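Local coordinates for protein DNA polymerase (PDB 2PY5) that replicates phage DNA from a protein primer with high processivity, displacing the non-template strand as it goes and proofreading with a 3'-5' exonuclease, at residues D45-M48 / A49-L52; S194-G197 / F198-I202; Y390-F393 / A394-P397. The protein carries 2 engineered substitutions. All blocks are in the same frame, centred on the assembly; numbering follows the deposited sequence.

Interaction 1 of 3, residues D45-M48 / A49-L52; sequences DEFM and AWVL. With EDO (1,2-ethanediol), chain P.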
ATOM      1  N   ASP F  45      12.236  20.563 -22.908  1.00 30.52           N
ATOM      2  CA  ASP F  45      13.550  21.197 -22.940  1.00 31.04           C
ATOM      3  C   ASP F  45      13.588  22.406 -22.016  1.00 30.80           C
ATOM      4  O   ASP F  45      14.536  22.589 -21.276  1.00 31.21           O
ATOM      5  CB  ASP F  45      13.905  21.661 -24.351  1.00 29.17           C
ATOM      6  CG  ASP F  45      14.368  20.535 -25.271  1.00 30.14           C
ATOM      7  OD1 ASP F  45      14.743  19.451 -24.789  1.00 31.87           O
ATOM      8  OD2 ASP F  45      14.414  20.769 -26.513  1.00 32.51           O
ATOM      9  N   GLU F  46      12.548  23.226 -22.082  1.00 31.90           N
ATOM     10  CA  GLU F  46      12.448  24.401 -21.238  1.00 29.32           C
ATOM     11  C   GLU F  46      12.393  23.999 -19.763  1.00 31.32           C
ATOM     12  O   GLU F  46      13.083  24.601 -18.924  1.00 32.95           O
ATOM     13  CB  GLU F  46      11.198  25.179 -21.608  1.00 31.08           C
ATOM     14  CG  GLU F  46      11.077  26.497 -20.922  1.00 32.89           C
ATOM     15  CD  GLU F  46       9.926  27.286 -21.471  1.00 34.60           C
ATOM     16  OE1 GLU F  46       8.787  27.071 -21.006  1.00 36.44           O
ATOM     17  OE2 GLU F  46      10.163  28.103 -22.399  1.00 38.73           O
ATOM     18  N   PHE F  47      11.563  23.002 -19.461  1.00 30.85           N
ATOM     19  CA  PHE F  47      11.408  22.520 -18.076  1.00 29.25           C
ATOM     20  C   PHE F  47      12.753  22.028 -17.543  1.00 30.67           C
ATOM     21  O   PHE F  47      13.178  22.383 -16.428  1.00 30.92           O
ATOM     22  CB  PHE F  47      10.402  21.375 -18.012  1.00 29.83           C
ATOM     23  CG  PHE F  47      10.255  20.789 -16.615  1.00 30.03           C
ATOM     24  CD1 PHE F  47       9.533  21.491 -15.643  1.00 32.55           C
ATOM     25  CD2 PHE F  47      10.818  19.566 -16.275  1.00 31.64           C
ATOM     26  CE1 PHE F  47       9.407  20.986 -14.343  1.00 32.38           C
ATOM     27  CE2 PHE F  47      10.676  19.055 -14.979  1.00 31.95           C
ATOM     28  CZ  PHE F  47       9.963  19.780 -14.024  1.00 32.00           C
ATOM     29  N   MET F  48      13.414  21.191 -18.325  1.00 30.34           N
ATOM     30  CA  MET F  48      14.664  20.570 -17.869  1.00 30.01           C
ATOM     31  C   MET F  48      15.805  21.602 -17.711  1.00 31.00           C
ATOM     32  O   MET F  48      16.660  21.461 -16.831  1.00 30.04           O
ATOM     33  CB  MET F  48      15.084  19.426 -18.798  1.00 31.35           C
ATOM     34  CG  MET F  48      14.138  18.255 -18.722  1.00 30.80           C
ATOM     35  SD  MET F  48      13.972  17.527 -17.066  1.00 32.09           S
ATOM     36  CE  MET F  48      15.664  16.996 -16.716  1.00 30.62           C
ATOM     37  N   ALA F  49      15.845  22.626 -18.558  1.00 31.49           N
ATOM     38  CA  ALA F  49      16.807  23.707 -18.358  1.00 29.08           C
ATOM     39  C   ALA F  49      16.617  24.326 -16.961  1.00 31.62           C
ATOM     40  O   ALA F  49      17.589  24.596 -16.271  1.00 31.29           O
ATOM     41  CB  ALA F  49      16.673  24.779 -19.463  1.00 30.57           C
ATOM     42  N   TRP F  50      15.361  24.520 -16.566  1.00 30.62           N
ATOM     43  CA  TRP F  50      15.017  25.030 -15.248  1.00 30.66           C
ATOM     44  C   TRP F  50      15.451  24.036 -14.154  1.00 30.94           C
ATOM     45  O   TRP F  50      16.090  24.433 -13.154  1.00 30.44           O
ATOM     46  CB  TRP F  50      13.512  25.330 -15.178  1.00 31.59           C
ATOM     47  CG  TRP F  50      13.027  25.652 -13.794  1.00 31.62           C
ATOM     48  CD1 TRP F  50      13.123  26.857 -13.153  1.00 33.19           C
ATOM     49  CD2 TRP F  50      12.370  24.760 -12.882  1.00 30.11           C
ATOM     50  NE1 TRP F  50      12.576  26.761 -11.897  1.00 33.39           N
ATOM     51  CE2 TRP F  50      12.101  25.494 -11.706  1.00 31.49           C
ATOM     52  CE3 TRP F  50      11.973  23.413 -12.943  1.00 31.55           C
ATOM     53  CZ2 TRP F  50      11.472  24.925 -10.600  1.00 32.31           C
ATOM     54  CZ3 TRP F  50      11.341  22.849 -11.836  1.00 31.90           C
ATOM     55  CH2 TRP F  50      11.085  23.618 -10.685  1.00 32.53           C
ATOM     56  N   VAL F  51      15.130  22.763 -14.353  1.00 31.54           N
ATOM     57  CA  VAL F  51      15.539  21.705 -13.414  1.00 29.81           C
ATOM     58  C   VAL F  51      17.047  21.782 -13.153  1.00 30.14           C
ATOM     59  O   VAL F  51      17.491  21.675 -12.008  1.00 30.86           O
ATOM     60  CB  VAL F  51      15.205  20.292 -13.944  1.00 30.36           C
ATOM     61  CG1 VAL F  51      15.843  19.202 -13.060  1.00 32.28           C
ATOM     62  CG2 VAL F  51      13.696  20.091 -14.080  1.00 30.64           C
ATOM     63  N   LEU F  52      17.839  21.979 -14.203  1.00 28.86           N
ATOM     64  CA  LEU F  52      19.284  21.911 -14.051  1.00 28.23           C
ATOM     65  C   LEU F  52      19.833  23.086 -13.276  1.00 30.82           C
ATOM     66  O   LEU F  52      20.877  22.966 -12.636  1.00 34.28           O
ATOM     67  CB  LEU F  52      19.986  21.762 -15.383  1.00 30.29           C
ATOM     68  CG  LEU F  52      19.701  20.506 -16.190  1.00 31.01           C
ATOM     69  CD1 LEU F  52      20.577  20.472 -17.456  1.00 33.76           C
ATOM     70  CD2 LEU F  52      19.865  19.231 -15.385  1.00 34.04           C
TER
HETATM   71  C1  EDO P9001      13.088  24.464 -26.429  1.00 41.19           C
HETATM   72  O1  EDO P9001      12.046  25.073 -25.661  1.00 40.31           O
HETATM   73  C2  EDO P9001      12.540  23.319 -27.272  1.00 41.57           C
HETATM   74  O2  EDO P9001      13.592  22.682 -28.017  1.00 40.67           O
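D45 O takes the N-H of A49 at 3.0 Å, the first of four i to i+4 bonds that run through this piece of helix 44-54. The carboxylate of D45 faces elsewhere: OD1 accepts from the indole N-H of W73, and OD2 accepts a 2.6 Å bond from O2 of an ethanediol molecule, probably left by the crystallisation liquor. E46 O receives W50 N at a longer 3.3 Å, while its extended side chain runs off to the hydroxyl of Y27.

F47 does most of the side-chain work. With CG anti to the backbone N (chi1 177°), its ring swings along the helix toward the next turn, where V51 CG2 sits over one face, 3.3 Å from CE2. W50 meets the same ring obliquely, CZ3 lying 3.7 Å from F47 CE1 and the two planes inclined at 44°. This is the side of the helix turned to the mixed sheet of the exonuclease domain: W50 stacks on Y29 and F47 sets its ring edge-to-face with F13. F47 O accepts V51 N and also lies at the edge of the indole of W50.

M48, bent at chi2 and chi3, runs alongside V51 and brings SD to 3.9 Å from V51 CG2, with W73 and L74 of helix 63-76 beyond it. Its carbonyl oxygen accepts L52 N, and L52 CG rests 3.3 Å from that same M48 O.

Interaction 2 of 3, residues S194-G197 / F198-I202; sequences SLKG and FKDII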
ATOM      1  N   SER F 194       6.627   7.614   9.946  1.00 27.27           N
ATOM      2  CA  SER F 194       6.042   6.825  11.039  0.50 26.98           C
ATOM      3  C   SER F 194       7.123   6.260  11.939  1.00 28.51           C
ATOM      4  O   SER F 194       7.051   6.343  13.170  1.00 28.27           O
ATOM      5  CB  SER F 194       5.173   5.686  10.516  0.50 28.34           C
ATOM      6  OG  SER F 194       3.914   6.149  10.101  0.50 24.64           O
ATOM      7  N   LEU F 195       8.141   5.658  11.344  1.00 27.32           N
ATOM      8  CA  LEU F 195       9.205   5.056  12.136  1.00 28.44           C
ATOM      9  C   LEU F 195       9.986   6.088  12.938  1.00 28.17           C
ATOM     10  O   LEU F 195      10.336   5.835  14.093  1.00 30.13           O
ATOM     11  CB  LEU F 195      10.142   4.223  11.247  1.00 31.06           C
ATOM     12  CG  LEU F 195      11.217   3.412  11.966  1.00 31.90           C
ATOM     13  CD1 LEU F 195      10.625   2.444  12.978  1.00 32.49           C
ATOM     14  CD2 LEU F 195      12.115   2.676  10.960  1.00 32.81           C
ATOM     15  N   LYS F 196      10.261   7.238  12.334  1.00 26.75           N
ATOM     16  CA  LYS F 196      10.981   8.306  13.025  0.50 27.14           C
ATOM     17  C   LYS F 196      10.159   8.773  14.222  1.00 27.94           C
ATOM     18  O   LYS F 196      10.700   8.965  15.314  1.00 28.30           O
ATOM     19  CB  LYS F 196      11.287   9.463  12.078  0.50 28.38           C
ATOM     20  CG  LYS F 196      12.089  10.585  12.706  0.50 30.83           C
ATOM     21  CD  LYS F 196      11.207  11.626  13.341  0.50 33.18           C
ATOM     22  CE  LYS F 196      11.998  12.874  13.674  0.50 33.52           C
ATOM     23  NZ  LYS F 196      11.152  13.907  14.309  0.50 35.38           N
ATOM     24  N   GLY F 197       8.860   8.934  14.019  1.00 27.73           N
ATOM     25  CA  GLY F 197       7.948   9.368  15.091  1.00 27.04           C
ATOM     26  C   GLY F 197       7.908   8.391  16.235  1.00 29.01           C
ATOM     27  O   GLY F 197       7.924   8.793  17.412  1.00 27.02           O
ATOM     28  N   PHE F 198       7.872   7.117  15.905  1.00 27.55           N
ATOM     29  CA  PHE F 198       7.927   6.061  16.910  1.00 27.19           C
ATOM     30  C   PHE F 198       9.229   6.131  17.703  1.00 29.24           C
ATOM     31  O   PHE F 198       9.222   6.091  18.944  1.00 30.00           O
ATOM     32  CB  PHE F 198       7.787   4.714  16.238  1.00 29.88           C
ATOM     33  CG  PHE F 198       7.883   3.564  17.176  1.00 29.38           C
ATOM     34  CD1 PHE F 198       6.943   3.387  18.181  1.00 32.76           C
ATOM     35  CD2 PHE F 198       8.913   2.661  17.061  1.00 31.05           C
ATOM     36  CE1 PHE F 198       7.044   2.307  19.053  1.00 32.53           C
ATOM     37  CE2 PHE F 198       9.021   1.582  17.934  1.00 31.49           C
ATOM     38  CZ  PHE F 198       8.091   1.411  18.921  1.00 32.77           C
ATOM     39  N   LYS F 199      10.360   6.239  17.015  1.00 29.41           N
ATOM     40  CA  LYS F 199      11.652   6.403  17.720  1.00 30.14           C
ATOM     41  C   LYS F 199      11.692   7.613  18.629  1.00 30.32           C
ATOM     42  O   LYS F 199      12.253   7.548  19.730  1.00 31.13           O
ATOM     43  CB  LYS F 199      12.812   6.463  16.748  1.00 32.43           C
ATOM     44  CG  LYS F 199      13.032   5.159  16.081  1.00 32.92           C
ATOM     45  CD  LYS F 199      14.221   5.219  15.160  1.00 35.88           C
ATOM     46  CE  LYS F 199      14.466   3.884  14.522  1.00 36.19           C
ATOM     47  NZ  LYS F 199      15.531   3.949  13.480  1.00 42.52           N
ATOM     48  N   ASP F 200      11.095   8.710  18.190  1.00 28.12           N
ATOM     49  CA  ASP F 200      11.026   9.936  19.021  1.00 29.08           C
ATOM     50  C   ASP F 200      10.346   9.621  20.350  1.00 29.60           C
ATOM     51  O   ASP F 200      10.764  10.125  21.414  1.00 30.64           O
ATOM     52  CB  ASP F 200      10.224  11.050  18.334  1.00 30.91           C
ATOM     53  CG  ASP F 200      10.966  11.718  17.170  1.00 33.94           C
ATOM     54  OD1 ASP F 200      12.177  11.488  16.980  1.00 36.00           O
ATOM     55  OD2 ASP F 200      10.286  12.467  16.434  1.00 36.89           O
ATOM     56  N   ILE F 201       9.282   8.825  20.291  1.00 30.09           N
ATOM     57  CA  ILE F 201       8.436   8.585  21.457  1.00 29.08           C
ATOM     58  C   ILE F 201       9.021   7.557  22.400  1.00 31.81           C
ATOM     59  O   ILE F 201       9.008   7.768  23.619  1.00 31.75           O
ATOM     60  CB  ILE F 201       7.009   8.196  21.034  1.00 31.45           C
ATOM     61  CG1 ILE F 201       6.321   9.389  20.369  1.00 34.18           C
ATOM     62  CG2 ILE F 201       6.183   7.711  22.248  1.00 34.75           C
ATOM     63  CD1 ILE F 201       6.278  10.643  21.216  1.00 35.89           C
ATOM     64  N   ILE F 202       9.557   6.462  21.868  1.00 31.11           N
ATOM     65  CA  ILE F 202      10.153   5.441  22.747  1.00 30.69           C
ATOM     66  C   ILE F 202      11.613   5.734  23.082  1.00 31.07           C
ATOM     67  O   ILE F 202      12.126   5.193  24.061  1.00 28.78           O
ATOM     68  CB  ILE F 202       9.960   4.000  22.201  1.00 30.24           C
ATOM     69  CG1 ILE F 202      10.904   3.693  21.044  1.00 31.31           C
ATOM     70  CG2 ILE F 202       8.512   3.793  21.809  1.00 33.65           C
ATOM     71  CD1 ILE F 202      11.228   2.180  20.948  1.00 34.53           C
TER
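K196 and D200, one turn apart on helix 190-202, make the charged contact of this piece, a salt bridge. NZ of K196 donates to OD2 of D200 at 2.7 Å, using the syn lone pair of that oxygen. The lysine gets there by bending once, at chi2 (-89°), and then running straight, which brings CE in close beside the same oxygen, K196 CE 3.3 Å from D200 OD2. The aspartate answers with CG beside its own backbone N, which folds the group back toward the preceding turn. Both residues are on the outer side of the helix; K196 is modelled in two conformers, and the bridge described is that of one of them.

The backbone bonds are the regular i to i+4 set of an alpha-helix. F198 N reaches S194 O, K199 N reaches L195 O at 2.9 Å, and D200 N reaches K196 O. The last, I201 N to G197 O, is longer at 3.2 Å and bent to 141°, near the C-terminal end of the helix. The segment belongs to the region that links the exonuclease and polymerisation domains, involved in DNA binding, in coordinating synthesis with degradation and in the interaction with the terminal protein. In one of its two conformers, S194 OG hydrogen-bonds to M385 O, a link to the polymerisation domain.

The apolar pair is looser: L195 CD1 approaches F198 CD2 at 4.4 Å, oblique to the ring. Separately, the aliphatic part of K199 passes obliquely by L195, K199 CE 4.2 Å from L195 CG. F207 of helix 204-210 covers this side, touching L195 and F198 and forming a cation-pi pair with K199. I202 CG1 lies 4.1 Å above one face of the F198 ring, offset toward its rim.

Interaction 3 of 3, residues Y390-F393 / A394-P397; sequences YGKF and ASNP. With nucleotides of chain C.
K392 O and S395 grip each other where the short, weakly bonded helix 390-393 gives way to a loop in the polymerisation domain. Here Y390 and G391 close the B-family Kx3NSxYG motif begun at K383, directly against the single-stranded DNA. S395 OG donates to K392 O at 2.7 Å, and S395 N donates to the same oxygen at 3.3 Å. Both arrive from one face of the carbonyl plane, the N-H from well above it and the hydroxyl tilted by 27°. The serine can do this because OG stands beside its own backbone N (chi1 -66°), so hydroxyl and N-H converge on one acceptor and fix the turn.

The packed side continues into the protein and the DNA. F393 lays its ring edge in plane with Y390 O and meets F211 edge-to-face, while Y390 stacks on Y254, another residue probably involved in nucleotide selection. G391, a residue probably involved in binding template-primer structures, brings its O to 3.3 Å from C2' of DC4 of chain C. K392 curls at chi2 and chi3 to lay CD against the sugar of that nucleotide and give NZ two bonds, to OP2 at 2.8 Å and to O5'.

Water fills the slacker places. Where an i to i+4 bond would close another helical turn, Y390 O and A394 N are 4.3 Å apart, and one water bridges them, weakly on the A394 side. A second links F393 O to S395 O, and a third takes a hydrogen from K392 NZ while donating to S395 OG. Further on the chain is extended and has left the turn: N396 N donates to OP1 of DT5 of chain C at 2.8 Å, with an angle of 164° at the hydrogen.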
ATOM      1  N   TYR F 390       3.737  -0.368  11.022  1.00 33.49           N
ATOM      2  CA  TYR F 390       4.099  -1.776  11.201  1.00 32.77           C
ATOM      3  C   TYR F 390       4.931  -2.308  10.045  1.00 31.82           C
ATOM      4  O   TYR F 390       5.846  -3.118  10.223  1.00 33.65           O
ATOM      5  CB  TYR F 390       2.878  -2.686  11.454  1.00 34.11           C
ATOM      6  CG  TYR F 390       2.167  -3.183  10.213  1.00 33.89           C
ATOM      7  CD1 TYR F 390       2.618  -4.306   9.531  1.00 34.46           C
ATOM      8  CD2 TYR F 390       1.057  -2.527   9.726  1.00 37.94           C
ATOM      9  CE1 TYR F 390       1.984  -4.751   8.408  1.00 33.35           C
ATOM     10  CE2 TYR F 390       0.410  -2.970   8.586  1.00 40.29           C
ATOM     11  CZ  TYR F 390       0.888  -4.078   7.933  1.00 35.62           C
ATOM     12  OH  TYR F 390       0.240  -4.541   6.806  1.00 40.44           O
ATOM     13  N   GLY F 391       4.603  -1.846   8.839  1.00 31.75           N
ATOM     14  CA  GLY F 391       5.258  -2.359   7.654  1.00 30.11           C
ATOM     15  C   GLY F 391       6.751  -2.104   7.617  1.00 30.88           C
ATOM     16  O   GLY F 391       7.497  -2.830   6.974  1.00 33.02           O
ATOM     17  N   LYS F 392       7.198  -1.044   8.279  1.00 30.22           N
ATOM     18  CA  LYS F 392       8.620  -0.698   8.286  1.00 29.19           C
ATOM     19  C   LYS F 392       9.468  -1.709   9.065  1.00 29.48           C
ATOM     20  O   LYS F 392      10.652  -1.857   8.812  1.00 31.64           O
ATOM     21  CB  LYS F 392       8.809   0.698   8.848  1.00 30.69           C
ATOM     22  CG  LYS F 392       8.356   1.794   7.886  1.00 32.66           C
ATOM     23  CD  LYS F 392       9.314   2.039   6.734  1.00 33.28           C
ATOM     24  CE  LYS F 392      10.593   2.788   7.149  1.00 32.94           C
ATOM     25  NZ  LYS F 392      11.464   3.129   5.978  1.00 33.35           N
ATOM     26  N   PHE F 393       8.858  -2.404  10.019  1.00 31.05           N
ATOM     27  CA  PHE F 393       9.633  -3.351  10.830  1.00 31.83           C
ATOM     28  C   PHE F 393      10.222  -4.508   9.995  1.00 31.61           C
ATOM     29  O   PHE F 393      11.306  -5.003  10.289  1.00 32.16           O
ATOM     30  CB  PHE F 393       8.790  -3.876  11.992  1.00 32.68           C
ATOM     31  CG  PHE F 393       8.701  -2.915  13.140  1.00 32.52           C
ATOM     32  CD1 PHE F 393       7.656  -2.011  13.247  1.00 36.52           C
ATOM     33  CD2 PHE F 393       9.699  -2.887  14.090  1.00 34.14           C
ATOM     34  CE1 PHE F 393       7.621  -1.117  14.295  1.00 37.66           C
ATOM     35  CE2 PHE F 393       9.659  -2.017  15.126  1.00 34.05           C
ATOM     36  CZ  PHE F 393       8.622  -1.127  15.233  1.00 36.21           C
ATOM     37  N   ALA F 394       9.500  -4.936   8.949  1.00 30.69           N
ATOM     38  CA  ALA F 394       9.927  -6.020   8.097  1.00 31.33           C
ATOM     39  C   ALA F 394      10.579  -5.573   6.773  1.00 28.94           C
ATOM     40  O   ALA F 394      10.688  -6.354   5.852  1.00 29.55           O
ATOM     41  CB  ALA F 394       8.749  -6.953   7.828  1.00 31.50           C
ATOM     42  N   SER F 395      11.081  -4.345   6.742  1.00 30.39           N
ATOM     43  CA  SER F 395      11.849  -3.831   5.619  1.00 31.16           C
ATOM     44  C   SER F 395      12.933  -4.822   5.225  1.00 33.07           C
ATOM     45  O   SER F 395      13.665  -5.321   6.086  1.00 34.19           O
ATOM     46  CB  SER F 395      12.517  -2.513   6.015  1.00 32.92           C
ATOM     47  OG  SER F 395      11.578  -1.485   6.258  1.00 33.62           O
ATOM     48  N   ASN F 396      13.064  -5.099   3.928  1.00 31.57           N
ATOM     49  CA  ASN F 396      13.986  -6.087   3.463  1.00 32.08           C
ATOM     50  C   ASN F 396      15.385  -5.484   3.416  1.00 31.76           C
ATOM     51  O   ASN F 396      15.595  -4.456   2.753  1.00 34.30           O
ATOM     52  CB  ASN F 396      13.562  -6.567   2.052  1.00 33.09           C
ATOM     53  CG  ASN F 396      14.159  -7.909   1.657  1.00 36.04           C
ATOM     54  OD1 ASN F 396      13.454  -8.812   1.165  1.00 36.57           O
ATOM     55  ND2 ASN F 396      15.429  -8.058   1.850  1.00 31.43           N
ATOM     56  N   PRO F 397      16.355  -6.108   4.097  1.00 32.18           N
ATOM     57  CA  PRO F 397      17.718  -5.571   4.115  1.00 32.56           C
ATOM     58  C   PRO F 397      18.405  -5.629   2.744  1.00 33.11           C
ATOM     59  O   PRO F 397      19.386  -4.938   2.543  1.00 32.66           O
ATOM     60  CB  PRO F 397      18.429  -6.453   5.140  1.00 35.13           C
ATOM     61  CG  PRO F 397      17.655  -7.737   5.115  1.00 34.37           C
ATOM     62  CD  PRO F 397      16.245  -7.345   4.905  1.00 33.97           C
TER
ATOM     63  P    DC C   4       9.973   3.285   2.665  1.00 24.54           P
ATOM     64  OP1  DC C   4       8.616   3.287   2.079  1.00 22.99           O
ATOM     65  OP2  DC C   4      10.369   4.285   3.701  1.00 22.53           O
ATOM     66  O5'  DC C   4      10.346   1.873   3.289  1.00 26.48           O
ATOM     67  C5'  DC C   4      10.019   0.706   2.576  1.00 23.52           C
ATOM     68  C4'  DC C   4       9.404  -0.299   3.534  1.00 22.81           C
ATOM     69  O4'  DC C   4       8.153   0.205   4.074  1.00 24.28           O
ATOM     70  C3'  DC C   4       9.030  -1.602   2.855  1.00 23.52           C
ATOM     71  O3'  DC C   4      10.161  -2.431   2.810  1.00 24.39           O
ATOM     72  C2'  DC C   4       7.955  -2.140   3.770  1.00 25.41           C
ATOM     73  C1'  DC C   4       7.231  -0.864   4.160  1.00 26.94           C
ATOM     74  N1   DC C   4       6.045  -0.605   3.304  1.00 27.60           N
ATOM     75  C2   DC C   4       4.926  -1.443   3.460  1.00 28.03           C
ATOM     76  O2   DC C   4       4.958  -2.383   4.277  1.00 29.91           O
ATOM     77  N3   DC C   4       3.825  -1.224   2.702  1.00 31.06           N
ATOM     78  C4   DC C   4       3.810  -0.215   1.834  1.00 31.39           C
ATOM     79  N4   DC C   4       2.688  -0.044   1.118  1.00 34.40           N
ATOM     80  C5   DC C   4       4.929   0.651   1.664  1.00 29.04           C
ATOM     81  C6   DC C   4       6.019   0.429   2.405  1.00 27.72           C
ATOM     82  P    DT C   5      10.453  -3.359   1.557  1.00 25.80           P
ATOM     83  OP1  DT C   5      11.783  -3.946   1.752  1.00 25.20           O
ATOM     84  OP2  DT C   5      10.207  -2.542   0.319  1.00 26.01           O
ATOM     85  O5'  DT C   5       9.335  -4.470   1.638  1.00 26.94           O
ATOM     86  C5'  DT C   5       9.307  -5.301   2.795  1.00 29.88           C
ATOM     87  C4'  DT C   5       8.051  -6.133   2.749  1.00 33.80           C
ATOM     88  O4'  DT C   5       6.890  -5.275   2.704  1.00 33.74           O
ATOM     89  C3'  DT C   5       7.967  -7.013   1.511  1.00 36.72           C
ATOM     90  O3'  DT C   5       8.288  -8.311   1.918  1.00 40.10           O
ATOM     91  C2'  DT C   5       6.530  -6.921   1.014  1.00 39.27           C
ATOM     92  C1'  DT C   5       5.945  -5.724   1.750  1.00 39.77           C
ATOM     93  N1   DT C   5       5.573  -4.550   0.872  1.00 40.42           N
ATOM     94  C2   DT C   5       4.265  -4.435   0.459  1.00 42.57           C
ATOM     95  O2   DT C   5       3.409  -5.250   0.758  1.00 43.86           O
ATOM     96  N3   DT C   5       4.007  -3.330  -0.317  1.00 42.95           N
ATOM     97  C4   DT C   5       4.898  -2.344  -0.712  1.00 43.62           C
ATOM     98  O4   DT C   5       4.564  -1.388  -1.410  1.00 44.68           O
ATOM     99  C5   DT C   5       6.247  -2.513  -0.249  1.00 40.86           C
ATOM    100  C7   DT C   5       7.307  -1.507  -0.614  1.00 38.60           C
ATOM    101  C6   DT C   5       6.514  -3.592   0.508  1.00 40.36           C
ATOM    102  P    DT C   6       9.536  -9.088   1.300  1.00 42.46           P
ATOM    103  OP1  DT C   6       9.753 -10.219   2.218  1.00 41.20           O
ATOM    104  OP2  DT C   6      10.627  -8.145   0.926  1.00 40.56           O
ATOM    105  O5'  DT C   6       8.943  -9.645  -0.083  1.00 47.24           O
ATOM    106  C5'  DT C   6       7.985 -10.685  -0.107  1.00 52.68           C
ATOM    107  C4'  DT C   6       7.712 -11.051  -1.551  1.00 56.76           C
ATOM    108  O4'  DT C   6       6.959  -9.958  -2.136  1.00 59.13           O
ATOM    109  C3'  DT C   6       8.962 -11.243  -2.419  1.00 58.97           C
ATOM    110  O3'  DT C   6       8.836 -12.369  -3.304  1.00 60.81           O
ATOM    111  C2'  DT C   6       9.067  -9.928  -3.184  1.00 59.88           C
ATOM    112  C1'  DT C   6       7.601  -9.521  -3.317  1.00 61.52           C
ATOM    113  N1   DT C   6       7.340  -8.039  -3.495  1.00 62.36           N
ATOM    114  C2   DT C   6       6.440  -7.644  -4.469  1.00 63.31           C
ATOM    115  O2   DT C   6       5.851  -8.435  -5.192  1.00 63.25           O
ATOM    116  N3   DT C   6       6.258  -6.280  -4.560  1.00 63.09           N
ATOM    117  C4   DT C   6       6.868  -5.292  -3.804  1.00 62.80           C
ATOM    118  O4   DT C   6       6.629  -4.098  -3.977  1.00 63.29           O
ATOM    119  C5   DT C   6       7.795  -5.773  -2.802  1.00 63.19           C
ATOM    120  C7   DT C   6       8.527  -4.809  -1.914  1.00 63.09           C
ATOM    121  C6   DT C   6       7.983  -7.100  -2.696  1.00 62.58           C
TER
HETATM  122  O   HOH W   1       6.551  -5.271   9.038  1.00 26.83           O
HETATM  123  O   HOH W   2      12.780   0.748   5.459  1.00 27.49           O
HETATM  124  O   HOH W   3      13.815  -5.504   8.695  1.00 19.34           O

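Interactions 2 and 3 are neighbours, with centres 14 Å apart, and they touch: F198 CE2 lies 3.8 Å from F393 CZ, and L195 CD2 lies 4.1 Å from K392 CE. Helix 190-202 thus backs a segment that binds the DNA, with L195 against the very lysine that binds a phosphate, while the nearest atom of 194-202 is about 7 Å from the nucleic acid. Interaction 1 stands apart in the exonuclease domain, its centre 38 Å from that of interaction 2 and 37 Å from that of interaction 3. The side chain of F47 is about 8 Å from that of the engineered A66, a position essential for 3'-5' exonucleolysis.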